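Local coordinates for pectate lyase/Amb allergen (Acidovorax citrulli, PDB 4HWV), which probably cleaves pectate as a calcium-dependent lyase of polysaccharide lyase family 1, built on a right-handed parallel β-helix, at residues Asp124-Tyr129 with Gly220-Glu225; Gly181-Gly186 with Ile195-Ile200; Pro210-Thr215 with Gly270-Gln275; Ile229-Ala232 with His236-Ile239. All coordinates share one frame; numbering follows the deposited sequence. Where two conformers were deposited one is given.

Contact 1. Residues Asp124-Tyr129 with Gly220-Glu225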
loop_
_atom_site.group_PDB
_atom_site.type_symbol
_atom_site.label_atom_id
_atom_site.label_comp_id
_atom_site.label_asym_id
_atom_site.label_seq_id
_atom_site.Cartn_x
_atom_site.Cartn_y
_atom_site.Cartn_z
ATOM N N ASP A 124 -15.132 -20.701 10.509
ATOM C CA ASP A 124 -15.672 -21.128 11.816
ATOM C C ASP A 124 -15.724 -19.982 12.820
ATOM O O ASP A 124 -16.650 -19.891 13.620
ATOM C CB ASP A 124 -14.833 -22.251 12.429
ATOM C CG ASP A 124 -15.181 -23.621 11.888
ATOM O OD1 ASP A 124 -15.923 -23.738 10.879
ATOM O OD2 ASP A 124 -14.676 -24.597 12.485
ATOM N N TYR A 125 -14.711 -19.127 12.793
ATOM C CA TYR A 125 -14.619 -18.016 13.729
ATOM C C TYR A 125 -15.770 -17.031 13.514
ATOM O O TYR A 125 -16.456 -16.630 14.466
ATOM C CB TYR A 125 -13.239 -17.335 13.569
ATOM C CG TYR A 125 -12.867 -16.425 14.711
ATOM C CD1 TYR A 125 -13.230 -15.082 14.688
ATOM C CD2 TYR A 125 -12.147 -16.902 15.808
ATOM C CE1 TYR A 125 -12.896 -14.227 15.738
ATOM C CE2 TYR A 125 -11.821 -16.069 16.855
ATOM C CZ TYR A 125 -12.190 -14.731 16.817
ATOM O OH TYR A 125 -11.878 -13.875 17.850
ATOM N N LEU A 126 -16.008 -16.651 12.255
ATOM C CA LEU A 126 -17.101 -15.738 11.944
ATOM C C LEU A 126 -18.453 -16.378 12.293
ATOM O O LEU A 126 -19.330 -15.717 12.836
ATOM C CB LEU A 126 -17.076 -15.280 10.475
ATOM C CG LEU A 126 -15.781 -14.597 10.005
ATOM C CD1 LEU A 126 -15.988 -13.972 8.624
ATOM C CD2 LEU A 126 -15.324 -13.562 11.014
ATOM N N ALA A 127 -18.606 -17.671 12.002
ATOM C CA ALA A 127 -19.872 -18.354 12.284
ATOM C C ALA A 127 -20.144 -18.422 13.791
ATOM O O ALA A 127 -21.294 -18.298 14.251
ATOM C CB ALA A 127 -19.877 -19.759 11.680
ATOM N N ALA A 128 -19.095 -18.640 14.575
ATOM C CA ALA A 128 -19.236 -18.798 16.030
ATOM C C ALA A 128 -19.466 -17.478 16.744
ATOM O O ALA A 128 -20.240 -17.411 17.695
ATOM C CB ALA A 128 -17.997 -19.486 16.611
ATOM N N TYR A 129 -18.781 -16.430 16.295
ATOM C CA TYR A 129 -18.652 -15.232 17.115
ATOM C C TYR A 129 -19.347 -13.982 16.576
ATOM O O TYR A 129 -19.346 -12.953 17.241
ATOM C CB TYR A 129 -17.171 -14.955 17.435
ATOM C CG TYR A 129 -16.489 -16.140 18.083
ATOM C CD1 TYR A 129 -17.089 -16.808 19.157
ATOM C CD2 TYR A 129 -15.276 -16.613 17.607
ATOM C CE1 TYR A 129 -16.480 -17.911 19.751
ATOM C CE2 TYR A 129 -14.666 -17.713 18.173
ATOM C CZ TYR A 129 -15.276 -18.373 19.240
ATOM O OH TYR A 129 -14.645 -19.468 19.800
ATOM N N GLY A 220 -18.826 -4.188 20.453
ATOM C CA GLY A 220 -17.763 -5.040 19.950
ATOM C C GLY A 220 -16.782 -4.373 18.998
ATOM O O GLY A 220 -17.119 -3.437 18.260
ATOM N N ARG A 221 -15.542 -4.860 19.022
ATOM C CA ARG A 221 -14.509 -4.374 18.114
ATOM C C ARG A 221 -13.571 -5.499 17.780
ATOM O O ARG A 221 -13.376 -6.419 18.582
ATOM C CB ARG A 221 -13.654 -3.283 18.769
ATOM C CG ARG A 221 -14.388 -2.003 19.124
ATOM C CD ARG A 221 -14.766 -1.192 17.878
ATOM N NE ARG A 221 -15.318 0.127 18.199
ATOM C CZ ARG A 221 -16.605 0.374 18.417
ATOM N NH1 ARG A 221 -17.492 -0.607 18.347
ATOM N NH2 ARG A 221 -17.003 1.615 18.705
ATOM N N TRP A 222 -12.958 -5.406 16.601
ATOM C CA TRP A 222 -11.785 -6.222 16.278
ATOM C C TRP A 222 -10.542 -5.525 16.794
ATOM O O TRP A 222 -10.360 -4.346 16.536
ATOM C CB TRP A 222 -11.646 -6.369 14.765
ATOM C CG TRP A 222 -12.677 -7.280 14.124
ATOM C CD1 TRP A 222 -13.855 -6.900 13.527
ATOM C CD2 TRP A 222 -12.620 -8.713 14.018
ATOM N NE1 TRP A 222 -14.525 -8.011 13.068
ATOM C CE2 TRP A 222 -13.802 -9.133 13.363
ATOM C CE3 TRP A 222 -11.690 -9.679 14.420
ATOM C CZ2 TRP A 222 -14.048 -10.466 13.052
ATOM C CZ3 TRP A 222 -11.952 -11.009 14.136
ATOM C CH2 TRP A 222 -13.128 -11.389 13.461
ATOM N N ASN A 223 -9.678 -6.266 17.479
ATOM C CA ASN A 223 -8.443 -5.691 17.994
ATOM C C ASN A 223 -7.251 -6.524 17.600
ATOM O O ASN A 223 -7.325 -7.762 17.571
ATOM C CB ASN A 223 -8.469 -5.582 19.517
ATOM C CG ASN A 223 -9.549 -4.630 20.013
ATOM O OD1 ASN A 223 -9.535 -3.424 19.721
ATOM N ND2 ASN A 223 -10.473 -5.152 20.791
ATOM N N SER A 224 -6.139 -5.828 17.356
ATOM C CA SER A 224 -4.861 -6.438 17.017
ATOM C C SER A 224 -3.798 -6.049 18.029
ATOM O O SER A 224 -3.993 -5.148 18.855
ATOM C CB SER A 224 -4.455 -6.041 15.602
ATOM O OG SER A 224 -5.186 -6.791 14.646
ATOM N N GLU A 225 -2.670 -6.739 17.968
ATOM C CA GLU A 225 -1.714 -6.729 19.065
ATOM C C GLU A 225 -0.367 -6.063 18.795
ATOM O O GLU A 225 0.404 -5.868 19.741
ATOM C CB GLU A 225 -1.462 -8.176 19.506
ATOM C CG GLU A 225 -2.691 -8.849 20.100
ATOM C CD GLU A 225 -3.111 -8.211 21.400
ATOM O OE1 GLU A 225 -2.212 -8.016 22.239
ATOM O OE2 GLU A 225 -4.328 -7.911 21.580
#
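Tyr125, whose ring meets Trp222, has its phenolic oxygen gripped from two quarters: Tyr125 OH is hydrogen-bonded to Glu145 OE1 of helix 143-159 and receives the backbone N-H of Trp212. These two bonds anchor the far end of the ring. Its placement starts at CB, where CG stands anti to the backbone N (chi1 -164°) and the ring is directed at strand 221-223. The touching atom is CE1, which lies 3.6 Å from Trp222 CH2, with the Trp222 CZ3 atom at 3.7 Å from the same Tyr125 CE1. The two aromatics meet rim to rim, neither covering the other: the centroid of the Tyr125 ring is 5.9 Å from that of the six-membered ring of Trp222, and the planes are inclined at 34°. Strand 221-223 pairs antiparallel with strand 211-213, forming a small hairpin that stands well away from the middle of the right-handed parallel β-helix; helix 118-129 packs beside it, bringing in a part of the chain some 90 residues earlier. Leu126 supplies the second touch, its CD2 methyl lying 3.9 Å from Trp222 CZ2, at the edge of the indole and near its plane, while the two side chains run roughly perpendicular. Trp212 meets the Trp222 ring with planes at about 55°, so the indole meets Trp212 of the partner strand as well as the two side chains of helix 118-129. Within the same helix, Tyr129 CD2 sits over the middle of the Tyr125 ring, 3.4 Å above its plane.

Contact 2. Residues Gly181-Gly186 with Ile195-Ile200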
loop_
_atom_site.group_PDB
_atom_site.type_symbol
_atom_site.label_atom_id
_atom_site.label_comp_id
_atom_site.label_asym_id
_atom_site.label_seq_id
_atom_site.Cartn_x
_atom_site.Cartn_y
_atom_site.Cartn_z
ATOM N N GLY A 181 6.648 -5.996 11.912
ATOM C CA GLY A 181 6.792 -6.428 13.290
ATOM C C GLY A 181 6.926 -5.300 14.274
ATOM O O GLY A 181 6.668 -4.135 13.968
ATOM N N ASN A 182 7.345 -5.683 15.472
ATOM C CA ASN A 182 7.138 -4.873 16.663
ATOM C C ASN A 182 8.415 -4.893 17.469
ATOM O O ASN A 182 8.740 -5.923 18.076
ATOM C CB ASN A 182 5.983 -5.537 17.441
ATOM C CG ASN A 182 5.430 -4.708 18.599
ATOM O OD1 ASN A 182 6.101 -3.833 19.226
ATOM N ND2 ASN A 182 4.194 -5.027 18.946
ATOM N N LEU A 183 9.135 -3.771 17.496
ATOM C CA LEU A 183 10.249 -3.676 18.422
ATOM C C LEU A 183 9.691 -3.538 19.834
ATOM O O LEU A 183 8.784 -2.726 20.081
ATOM C CB LEU A 183 11.139 -2.469 18.111
ATOM C CG LEU A 183 11.787 -2.468 16.730
ATOM C CD1 LEU A 183 12.692 -1.236 16.594
ATOM C CD2 LEU A 183 12.556 -3.763 16.470
ATOM N N MET A 184 10.219 -4.344 20.747
ATOM C CA MET A 184 9.761 -4.339 22.119
ATOM C C MET A 184 10.875 -3.796 23.006
ATOM O O MET A 184 11.910 -4.431 23.183
ATOM C CB MET A 184 9.355 -5.759 22.505
ATOM C CG MET A 184 8.783 -5.898 23.887
ATOM S SD MET A 184 7.165 -5.095 24.046
ATOM C CE MET A 184 6.202 -5.876 22.742
ATOM N N LEU A 185 10.663 -2.594 23.535
ATOM C CA LEU A 185 11.715 -1.956 24.322
ATOM C C LEU A 185 11.591 -2.359 25.783
ATOM O O LEU A 185 10.865 -1.722 26.567
ATOM C CB LEU A 185 11.738 -0.427 24.125
ATOM C CG LEU A 185 11.694 0.072 22.673
ATOM C CD1 LEU A 185 12.025 1.565 22.619
ATOM C CD2 LEU A 185 12.601 -0.707 21.717
ATOM N N GLY A 186 12.289 -3.437 26.119
ATOM C CA GLY A 186 12.212 -4.023 27.445
ATOM C C GLY A 186 11.079 -5.036 27.552
ATOM O O GLY A 186 10.078 -4.990 26.815
ATOM N N ILE A 195 18.098 3.724 24.740
ATOM C CA ILE A 195 17.907 3.201 23.385
ATOM C C ILE A 195 17.707 4.361 22.419
ATOM O O ILE A 195 16.970 5.311 22.725
ATOM C CB ILE A 195 16.701 2.235 23.338
ATOM C CG1 ILE A 195 17.029 0.946 24.105
ATOM C CG2 ILE A 195 16.302 1.927 21.891
ATOM C CD1 ILE A 195 15.802 0.083 24.429
ATOM N N VAL A 196 18.404 4.304 21.273
ATOM C CA VAL A 196 18.297 5.316 20.230
ATOM C C VAL A 196 17.904 4.614 18.929
ATOM O O VAL A 196 18.492 3.584 18.567
ATOM C CB VAL A 196 19.637 6.055 20.047
ATOM C CG1 VAL A 196 19.617 6.904 18.757
ATOM C CG2 VAL A 196 19.960 6.895 21.285
ATOM N N ILE A 197 16.906 5.169 18.230
ATOM C CA ILE A 197 16.433 4.588 16.976
ATOM C C ILE A 197 16.323 5.722 15.964
ATOM O O ILE A 197 15.582 6.678 16.207
ATOM C CB ILE A 197 15.040 3.889 17.166
ATOM C CG1 ILE A 197 15.156 2.750 18.198
ATOM C CG2 ILE A 197 14.496 3.379 15.846
ATOM C CD1 ILE A 197 13.834 2.146 18.611
ATOM N N ARG A 198 17.079 5.653 14.861
ATOM C CA ARG A 198 17.106 6.747 13.881
ATOM C C ARG A 198 17.185 6.249 12.446
ATOM O O ARG A 198 17.772 5.214 12.161
ATOM C CB ARG A 198 18.322 7.667 14.084
ATOM C CG ARG A 198 18.522 8.114 15.514
ATOM C CD ARG A 198 19.735 9.009 15.623
ATOM N NE ARG A 198 19.474 10.370 15.151
ATOM C CZ ARG A 198 20.416 11.293 15.023
ATOM N NH1 ARG A 198 21.698 10.976 15.211
ATOM N NH2 ARG A 198 20.075 12.527 14.686
ATOM N N ASN A 199 16.608 7.043 11.540
ATOM C CA ASN A 199 16.811 6.896 10.110
ATOM C C ASN A 199 16.281 5.600 9.513
ATOM O O ASN A 199 16.813 5.130 8.512
ATOM C CB ASN A 199 18.283 7.088 9.728
ATOM C CG ASN A 199 18.447 7.438 8.260
ATOM O OD1 ASN A 199 17.639 8.193 7.716
ATOM N ND2 ASN A 199 19.492 6.904 7.613
ATOM N N ILE A 200 15.192 5.071 10.080
ATOM C CA ILE A 200 14.584 3.831 9.590
ATOM C C ILE A 200 13.152 4.135 9.169
ATOM O O ILE A 200 12.448 4.942 9.802
ATOM C CB ILE A 200 14.594 2.753 10.700
ATOM C CG1 ILE A 200 16.038 2.393 11.038
ATOM C CG2 ILE A 200 13.799 1.497 10.297
ATOM C CD1 ILE A 200 16.211 1.767 12.404
#
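Strands 182-185 and 195-198 face each other across the interior of the β-helix, their axes 10.5 Å apart at the closest and running nearly antiparallel at 156°, too far for backbone pairing. The gap is spanned by side chains. Leu183 and Ile197 reach toward each other tip to tip, with Leu183 CD1 4.1 Å from Ile197 CD1. Ile197 gets there by an extended chain: CG1 stands anti to the carbonyl carbon and chi2 is 171°, which sends CD1 straight inward. That methyl is shared, since Leu185 CD2 also approaches Ile197 CD1, at 4.4 Å. Leu185 is met nearer its backbone by the second isoleucine: Ile195 CD1 lies 4.1 Å from Leu185 CB, touching the root of the side chain instead of its branches. Leu169 of strand 167-171 packs on Leu183, and Val163 of strand 160-163 on both Leu185 and Ile195, so the same aliphatic filling continues into the adjoining coil. Every atom that touches across the interface is carbon and all four side chains are buried, so between these two segments the attraction is one of dispersion and exclusion of water, with no directional bond to set the spacing.

Contact 3. Residues Pro210-Thr215 with Gly270-Gln275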
loop_
_atom_site.group_PDB
_atom_site.type_symbol
_atom_site.label_atom_id
_atom_site.label_comp_id
_atom_site.label_asym_id
_atom_site.label_seq_id
_atom_site.Cartn_x
_atom_site.Cartn_y
_atom_site.Cartn_z
ATOM N N PRO A 210 -6.483 -10.985 14.185
ATOM C CA PRO A 210 -7.202 -10.082 15.093
ATOM C C PRO A 210 -8.303 -10.826 15.835
ATOM O O PRO A 210 -8.875 -11.794 15.312
ATOM C CB PRO A 210 -7.801 -9.038 14.142
ATOM C CG PRO A 210 -7.934 -9.771 12.855
ATOM C CD PRO A 210 -6.743 -10.668 12.770
ATOM N N GLN A 211 -8.597 -10.369 17.045
ATOM C CA GLN A 211 -9.595 -10.993 17.879
ATOM C C GLN A 211 -10.847 -10.151 17.854
ATOM O O GLN A 211 -10.784 -8.929 17.958
ATOM C CB GLN A 211 -9.092 -11.072 19.314
ATOM C CG GLN A 211 -10.065 -11.752 20.280
ATOM C CD GLN A 211 -9.674 -11.494 21.722
ATOM O OE1 GLN A 211 -9.588 -10.335 22.149
ATOM N NE2 GLN A 211 -9.411 -12.565 22.475
ATOM N N TRP A 212 -11.995 -10.812 17.743
ATOM C CA TRP A 212 -13.258 -10.115 17.937
ATOM C C TRP A 212 -13.586 -10.085 19.431
ATOM O O TRP A 212 -13.657 -11.133 20.073
ATOM C CB TRP A 212 -14.388 -10.793 17.162
ATOM C CG TRP A 212 -15.740 -10.201 17.430
ATOM C CD1 TRP A 212 -16.776 -10.801 18.090
ATOM C CD2 TRP A 212 -16.222 -8.904 17.028
ATOM N NE1 TRP A 212 -17.860 -9.954 18.143
ATOM C CE2 TRP A 212 -17.555 -8.790 17.489
ATOM C CE3 TRP A 212 -15.657 -7.828 16.323
ATOM C CZ2 TRP A 212 -18.324 -7.640 17.285
ATOM C CZ3 TRP A 212 -16.423 -6.687 16.112
ATOM C CH2 TRP A 212 -17.751 -6.601 16.602
ATOM N N ASP A 213 -13.736 -8.897 20.000
ATOM C CA ASP A 213 -14.135 -8.798 21.399
ATOM C C ASP A 213 -15.546 -8.237 21.416
ATOM O O ASP A 213 -15.725 -7.030 21.249
ATOM C CB ASP A 213 -13.204 -7.885 22.196
ATOM C CG ASP A 213 -13.612 -7.770 23.664
ATOM O OD1 ASP A 213 -14.691 -8.270 24.076
ATOM O OD2 ASP A 213 -12.837 -7.168 24.429
ATOM N N PRO A 214 -16.555 -9.105 21.632
ATOM C CA PRO A 214 -17.957 -8.654 21.629
ATOM C C PRO A 214 -18.256 -7.558 22.652
ATOM O O PRO A 214 -19.219 -6.825 22.470
ATOM C CB PRO A 214 -18.745 -9.921 21.999
ATOM C CG PRO A 214 -17.824 -11.071 21.654
ATOM C CD PRO A 214 -16.422 -10.557 21.870
ATOM N N THR A 215 -17.469 -7.472 23.718
ATOM C CA THR A 215 -17.737 -6.547 24.817
ATOM C C THR A 215 -17.030 -5.208 24.665
ATOM O O THR A 215 -17.348 -4.257 25.376
ATOM C CB THR A 215 -17.388 -7.173 26.203
ATOM O OG1 THR A 215 -15.967 -7.297 26.355
ATOM C CG2 THR A 215 -18.031 -8.548 26.354
ATOM N N GLY A 270 -18.390 0.902 9.791
ATOM C CA GLY A 270 -16.950 1.063 9.948
ATOM C C GLY A 270 -16.402 0.822 11.339
ATOM O O GLY A 270 -15.228 0.462 11.473
ATOM N N ASP A 271 -17.229 0.991 12.375
ATOM C CA ASP A 271 -16.813 0.671 13.750
ATOM C C ASP A 271 -16.308 -0.778 13.809
ATOM O O ASP A 271 -15.492 -1.131 14.659
ATOM C CB ASP A 271 -17.987 0.774 14.754
ATOM C CG ASP A 271 -18.349 2.199 15.147
ATOM O OD1 ASP A 271 -17.552 3.124 14.907
ATOM O OD2 ASP A 271 -19.449 2.378 15.741
ATOM N N PHE A 272 -16.817 -1.614 12.911
ATOM C CA PHE A 272 -16.628 -3.054 12.988
ATOM C C PHE A 272 -15.661 -3.573 11.924
ATOM O O PHE A 272 -15.623 -4.770 11.639
ATOM C CB PHE A 272 -18.007 -3.733 12.948
ATOM C CG PHE A 272 -18.971 -3.102 13.920
ATOM C CD1 PHE A 272 -18.734 -3.182 15.281
ATOM C CD2 PHE A 272 -20.080 -2.383 13.477
ATOM C CE1 PHE A 272 -19.588 -2.579 16.187
ATOM C CE2 PHE A 272 -20.934 -1.787 14.385
ATOM C CZ PHE A 272 -20.677 -1.876 15.748
ATOM N N LYS A 273 -14.842 -2.668 11.375
ATOM C CA LYS A 273 -13.801 -3.071 10.431
ATOM C C LYS A 273 -12.871 -4.093 11.092
ATOM O O LYS A 273 -12.698 -4.102 12.327
ATOM C CB LYS A 273 -12.977 -1.865 9.970
ATOM C CG LYS A 273 -12.128 -1.231 11.071
ATOM C CD LYS A 273 -11.342 -0.026 10.577
ATOM C CE LYS A 273 -12.282 1.155 10.385
ATOM N NZ LYS A 273 -11.624 2.275 9.703
ATOM N N VAL A 274 -12.271 -4.959 10.278
ATOM C CA VAL A 274 -11.327 -5.914 10.812
ATOM C C VAL A 274 -9.975 -5.216 10.898
ATOM O O VAL A 274 -9.216 -5.141 9.933
ATOM C CB VAL A 274 -11.252 -7.176 9.948
ATOM C CG1 VAL A 274 -10.298 -8.184 10.559
ATOM C CG2 VAL A 274 -12.639 -7.835 9.787
ATOM N N GLN A 275 -9.696 -4.707 12.090
ATOM C CA GLN A 275 -8.508 -3.909 12.365
ATOM C C GLN A 275 -7.300 -4.812 12.575
ATOM O O GLN A 275 -7.250 -5.561 13.550
ATOM C CB GLN A 275 -8.772 -3.059 13.613
ATOM C CG GLN A 275 -7.607 -2.191 14.070
ATOM C CD GLN A 275 -7.082 -1.300 12.959
ATOM O OE1 GLN A 275 -6.145 -1.664 12.235
ATOM N NE2 GLN A 275 -7.688 -0.118 12.808
#
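The antiparallel hairpin of strands 211-213 and 221-223, an outgrowth of the right-handed parallel β-helix, here packs through Pro210 and Trp212 against the 270-275 loop, which leads on toward the calcium ligand Asp278. At one end the Pro210 ring is touched by Val274: its CG lies 3.7 Å from Val274 CG1, the methyl placed anti to the backbone N (chi1 -178°). The next atom of the same ring, Pro210 CB, approaches the carbonyl of the residue after Val274, 3.6 Å from Gln275 O. That oxygen also takes a hydrogen bond from Ser224 OG, the hydroxyl of the residue just beyond strand 221-223, so the loop is tied to the hairpin by a polar bond as well. Farther along, Trp212 presents its benzo rim to Phe272. Trp212 CH2 is 3.8 Å from Phe272 CD1, and the phenylalanine carbon lies in the indole plane, at its edge. One face of the Phe272 ring is covered from within its own loop by Asp271 CB, 3.7 Å above the plane and over the centre, while the Trp258 ring meets Trp212 edge-to-face. Gln275 turns its amide away from the hairpin, OE1 bonding to His277 N and NE2 to Asp251 OD2, with its side chain about 6 Å from that of Asp278. Where strand 211-213 ends, Asp213 makes an Asx turn: its OD1 accepts the Thr215 N-H at 2.9 Å from above the carboxylate plane, and Thr215 OG1 reaches the same Asp213 OD1 at 2.8 Å on the syn side.

Contact 4. Residues Ile229-Ala232 with His236-Ile239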
loop_
_atom_site.group_PDB
_atom_site.type_symbol
_atom_site.label_atom_id
_atom_site.label_comp_id
_atom_site.label_asym_id
_atom_site.label_seq_id
_atom_site.Cartn_x
_atom_site.Cartn_y
_atom_site.Cartn_z
ATOM N N ILE A 229 6.619 0.080 17.456
ATOM C CA ILE A 229 7.484 0.114 18.638
ATOM C C ILE A 229 6.588 0.167 19.875
ATOM O O ILE A 229 5.653 0.991 19.942
ATOM C CB ILE A 229 8.426 1.348 18.648
ATOM C CG1 ILE A 229 9.294 1.411 17.375
ATOM C CG2 ILE A 229 9.313 1.319 19.897
ATOM C CD1 ILE A 229 10.126 2.686 17.281
ATOM N N SER A 230 6.857 -0.720 20.834
ATOM C CA SER A 230 6.169 -0.709 22.125
ATOM C C SER A 230 7.178 -0.340 23.194
ATOM O O SER A 230 8.279 -0.922 23.241
ATOM C CB SER A 230 5.602 -2.091 22.448
ATOM O OG SER A 230 4.692 -2.539 21.450
ATOM N N VAL A 231 6.813 0.614 24.051
ATOM C CA VAL A 231 7.694 1.074 25.110
ATOM C C VAL A 231 6.991 0.882 26.459
ATOM O O VAL A 231 6.377 1.808 26.981
ATOM C CB VAL A 231 8.116 2.540 24.909
ATOM C CG1 VAL A 231 9.267 2.888 25.848
ATOM C CG2 VAL A 231 8.513 2.788 23.447
ATOM N N ALA A 232 7.064 -0.336 26.992
ATOM C CA ALA A 232 6.408 -0.657 28.263
ATOM C C ALA A 232 7.412 -0.850 29.393
ATOM O O ALA A 232 7.054 -0.760 30.562
ATOM C CB ALA A 232 5.514 -1.919 28.106
ATOM N N HIS A 236 14.490 6.186 28.956
ATOM C CA HIS A 236 15.531 6.902 28.184
ATOM C C HIS A 236 15.648 6.377 26.760
ATOM O O HIS A 236 16.508 5.549 26.432
ATOM C CB HIS A 236 16.864 6.966 28.932
ATOM C CG HIS A 236 16.836 7.943 30.051
ATOM N ND1 HIS A 236 16.458 7.601 31.328
ATOM C CD2 HIS A 236 17.057 9.275 30.069
ATOM C CE1 HIS A 236 16.507 8.671 32.101
ATOM N NE2 HIS A 236 16.853 9.703 31.360
ATOM N N VAL A 237 14.711 6.848 25.944
ATOM C CA VAL A 237 14.504 6.343 24.595
ATOM C C VAL A 237 14.358 7.534 23.661
ATOM O O VAL A 237 13.523 8.409 23.910
ATOM C CB VAL A 237 13.222 5.461 24.515
ATOM C CG1 VAL A 237 12.961 5.022 23.086
ATOM C CG2 VAL A 237 13.334 4.239 25.439
ATOM N N TRP A 238 15.166 7.558 22.605
ATOM C CA TRP A 238 15.149 8.644 21.641
ATOM C C TRP A 238 14.850 8.061 20.258
ATOM O O TRP A 238 15.639 7.261 19.716
ATOM C CB TRP A 238 16.497 9.374 21.638
ATOM C CG TRP A 238 16.523 10.596 20.747
ATOM C CD1 TRP A 238 15.513 11.506 20.551
ATOM C CD2 TRP A 238 17.617 11.024 19.920
ATOM N NE1 TRP A 238 15.925 12.481 19.674
ATOM C CE2 TRP A 238 17.213 12.214 19.272
ATOM C CE3 TRP A 238 18.916 10.521 19.672
ATOM C CZ2 TRP A 238 18.041 12.892 18.365
ATOM C CZ3 TRP A 238 19.736 11.214 18.782
ATOM C CH2 TRP A 238 19.290 12.366 18.130
ATOM N N ILE A 239 13.690 8.443 19.725
ATOM C CA ILE A 239 13.217 7.957 18.440
ATOM C C ILE A 239 13.205 9.171 17.531
ATOM O O ILE A 239 12.354 10.057 17.669
ATOM C CB ILE A 239 11.802 7.349 18.594
ATOM C CG1 ILE A 239 11.884 6.110 19.497
ATOM C CG2 ILE A 239 11.176 7.057 17.234
ATOM C CD1 ILE A 239 10.529 5.665 20.044
#
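Flat groups have no place between Ile229 and Val231 on one side and Val237 and Ile239 on the other; the two rings of 236-239 stand well outside the contact. His236 stacks on the Tyr289 ring and has its NE2 bonded to His29 O, while the Trp238 side chain packs on Val196 and Arg198 of strand 192-198 and uses NE1 to bond Ser293 OG. The alternation of the strand accounts for this, since Val237 and Ile239 point into the β-helix and Trp238, between them, points out. Inside, Ile229 and Ile239 come tip to tip, with Ile229 CD1 4.1 Å from Ile239 CD1. Both have CG1 anti to the carbonyl carbon and a nearly straight outer torsion, chi2 174° in Ile229 and 163° in Ile239, giving each its full reach. The pair of valines, with shorter side chains, lies nearer the corner at His236: Val231 CG1 is 4.3 Å from Val237 CG2, and here the alpha carbons of Val231 and Val237 are 8.6 Å apart, against 9.7 Å for those of Ile229 and Ile239. On the side of the strand turned away from the interior, Ser230 OG bonds the calcium ligand Asp227 through OD2, a second-shell link from the strand to the metal site. Strand 229-234 runs parallel between strands 182-185 and 281-283, and past the corner strand 237-240 lies between 192-198 and 290-293, so the contact joins two walls of one coil.

Overall arrangement
The four contacts form two clusters on different sides of the bound calcium ion. Contacts 2 and 4, centres 7 Å apart, fill successive coils of the β-helix interior: Ile197 N is 2.9 Å from Trp238 O along one wall, probably a hydrogen bond, and Leu183 O bonds Ser230 N at 2.9 Å along the other. Contacts 1 and 3, centres 6 Å apart, share the outlying hairpin, where Arg221 O is 2.9 Å from Asp213 N. About 30 Å separates the centre of contact 1 from those of contacts 2 and 4. Between the clusters lie the calcium ligands Asp227, Asp278 and Asp282; the ion is about 9 Å from the side chain of Ile229 and about 11 Å from that of Gln275.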